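Local structure of CalS13 (4ZAS) at residues 159-164 against 191-196. The protein probably acts as a pyridoxal phosphate-dependent sugar aminotransferase, transferring an amino group to a dTDP-linked keto sugar. Residues are numbered along the deposited sequence; the frame is centred on the assembly and turned at random.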
loop_
_atom_site.group_PDB
_atom_site.type_symbol
_atom_site.label_atom_id
_atom_site.label_comp_id
_atom_site.label_asym_id
_atom_site.label_seq_id
_atom_site.Cartn_x
_atom_site.Cartn_y
_atom_site.Cartn_z
ATOM N N VAL A 159 -2.641 11.708 17.532
ATOM C CA VAL A 159 -1.934 10.428 17.382
ATOM C C VAL A 159 -0.895 10.218 18.493
ATOM O O VAL A 159 0.062 10.984 18.596
ATOM C CB VAL A 159 -1.228 10.317 16.004
ATOM C CG1 VAL A 159 -0.489 8.995 15.907
ATOM C CG2 VAL A 159 -2.217 10.437 14.858
ATOM N N VAL A 160 -1.067 9.170 19.294
ATOM C CA VAL A 160 -0.056 8.772 20.274
ATOM C C VAL A 160 0.639 7.473 19.839
ATOM O O VAL A 160 0.014 6.559 19.281
ATOM C CB VAL A 160 -0.653 8.571 21.679
ATOM C CG1 VAL A 160 -1.311 9.856 22.196
ATOM C CG2 VAL A 160 -1.632 7.415 21.651
ATOM N N VAL A 161 1.940 7.398 20.091
ATOM C CA VAL A 161 2.705 6.195 19.818
ATOM C C VAL A 161 3.119 5.504 21.102
ATOM O O VAL A 161 3.679 6.136 22.010
ATOM C CB VAL A 161 3.943 6.514 18.993
ATOM C CG1 VAL A 161 4.792 5.252 18.841
ATOM C CG2 VAL A 161 3.558 7.135 17.644
ATOM N N HIS A 162 2.829 4.210 21.193
ATOM C CA HIS A 162 3.353 3.393 22.287
ATOM C C HIS A 162 4.776 2.985 21.941
ATOM O O HIS A 162 5.018 1.845 21.554
ATOM C CB HIS A 162 2.511 2.139 22.486
ATOM C CG HIS A 162 1.053 2.401 22.695
ATOM N ND1 HIS A 162 0.549 2.943 23.860
ATOM C CD2 HIS A 162 -0.015 2.181 21.890
ATOM C CE1 HIS A 162 -0.766 3.041 23.766
ATOM N NE2 HIS A 162 -1.134 2.585 22.582
ATOM N N TRP A 163 5.719 3.900 22.097
ATOM C CA TRP A 163 7.089 3.628 21.689
ATOM C C TRP A 163 7.646 2.373 22.374
ATOM O O TRP A 163 7.480 2.183 23.581
ATOM C CB TRP A 163 7.985 4.839 21.962
ATOM C CG TRP A 163 9.327 4.726 21.320
ATOM C CD1 TRP A 163 10.540 4.655 21.953
ATOM C CD2 TRP A 163 9.602 4.634 19.914
ATOM N NE1 TRP A 163 11.551 4.543 21.024
ATOM C CE2 TRP A 163 10.998 4.526 19.766
ATOM C CE3 TRP A 163 8.800 4.635 18.765
ATOM C CZ2 TRP A 163 11.613 4.425 18.513
ATOM C CZ3 TRP A 163 9.417 4.532 17.519
ATOM C CH2 TRP A 163 10.805 4.431 17.410
ATOM N N LEU A 164 8.221 1.491 21.553
ATOM C CA LEU A 164 8.802 0.205 21.958
ATOM C C LEU A 164 7.795 -0.746 22.589
ATOM O O LEU A 164 8.172 -1.784 23.115
ATOM C CB LEU A 164 9.964 0.438 22.915
ATOM C CG LEU A 164 10.992 1.375 22.292
ATOM C CD1 LEU A 164 12.072 1.701 23.284
ATOM C CD2 LEU A 164 11.578 0.756 21.018
ATOM N N VAL A 191 -6.197 8.346 17.755
ATOM C CA VAL A 191 -5.552 7.207 17.085
ATOM C C VAL A 191 -4.310 6.745 17.842
ATOM O O VAL A 191 -3.376 7.538 18.031
ATOM C CB VAL A 191 -5.121 7.576 15.639
ATOM C CG1 VAL A 191 -4.476 6.374 14.984
ATOM C CG2 VAL A 191 -6.295 8.051 14.831
ATOM N N GLU A 192 -4.280 5.475 18.248
ATOM C CA GLU A 192 -3.087 4.871 18.872
ATOM C C GLU A 192 -2.209 4.110 17.886
ATOM O O GLU A 192 -2.639 3.097 17.342
ATOM C CB GLU A 192 -3.487 3.894 19.980
ATOM C CG GLU A 192 -4.241 4.496 21.152
ATOM C CD GLU A 192 -4.668 3.439 22.158
ATOM O OE1 GLU A 192 -3.909 2.485 22.381
ATOM O OE2 GLU A 192 -5.780 3.548 22.711
ATOM N N ASP A 193 -0.971 4.549 17.686
ATOM C CA ASP A 193 -0.022 3.761 16.888
ATOM C C ASP A 193 0.568 2.606 17.722
ATOM O O ASP A 193 1.457 2.805 18.545
ATOM C CB ASP A 193 1.085 4.662 16.346
ATOM C CG ASP A 193 2.057 3.931 15.431
ATOM O OD1 ASP A 193 2.095 2.678 15.455
ATOM O OD2 ASP A 193 2.805 4.619 14.693
ATOM N N CYS A 194 0.061 1.399 17.502
ATOM C CA CYS A 194 0.482 0.223 18.260
ATOM C C CYS A 194 1.441 -0.656 17.458
ATOM O O CYS A 194 1.518 -1.859 17.689
ATOM C CB CYS A 194 -0.736 -0.608 18.687
ATOM S SG CYS A 194 -2.002 0.316 19.524
ATOM N N ALA A 195 2.160 -0.057 16.513
ATOM C CA ALA A 195 2.997 -0.810 15.578
ATOM C C ALA A 195 4.011 -1.731 16.264
ATOM O O ALA A 195 4.257 -2.845 15.795
ATOM C CB ALA A 195 3.721 0.142 14.656
ATOM N N GLN A 196 4.594 -1.279 17.370
ATOM C CA GLN A 196 5.598 -2.080 18.053
ATOM C C GLN A 196 5.021 -2.744 19.283
ATOM O O GLN A 196 5.757 -3.278 20.109
ATOM C CB GLN A 196 6.793 -1.223 18.440
ATOM C CG GLN A 196 7.303 -0.383 17.321
ATOM C CD GLN A 196 8.336 0.615 17.769
ATOM O OE1 GLN A 196 8.548 0.794 18.953
ATOM N NE2 GLN A 196 9.026 1.235 16.818
#
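Backbone bonds knit 159-161 to 191-193 in parallel: Val-160 N gives to Val-191 O, and Val-160 O takes the N-H of Asp-193 at 2.7 Å. His-162 N extends the ladder to Asp-193 O, at a longer 3.3 Å. Val-159, Val-161 and Asp-193 share one face of the sheet with Val-191, where helix 82-94 packs and Val-161 CG2 lies 3.7 Å from Asp-193 CB; beta-branched valine suits such extended, buried positions.

Helix 170-180 connects the two strands in a beta-alpha-beta unit of the mixed sheet, as in fold-type I aminotransferases, and packs over Val-160 and Glu-192; the chain leaving strand 189-193 brings Gln-196 to the cofactor. With CG anti to its own N (chi1 -176°), the Asp-193 carboxylate leans forward, OD1 accepting from Ala-195 N in an Asx turn while OD2 bonds to Thr-119.

Glu-192 points to the other face with Val-160, and His-162, just past its strand, donates from NE2 to OE1 at 2.8 Å. OE1 lies almost in the ring plane, but is met on the anti side, 30° out of the carboxylate plane, with the planes 76° apart. With ND1 accepting from Val-168 N and OE2 held by Asn-212, both groups are fixed in rotation. A leucine in place of His-162 would probably leave buried Glu-192 OE1 short of a partner and Val-168 N without its acceptor.

Gln-196 suits its place because its amide both accepts and donates: OE1 takes Leu-164 N at 2.7 Å, and NE2, 3.4 Å from Trp-163 CZ3, bonds to O3 of the pyridoxal phosphate-modified lysine at position 222.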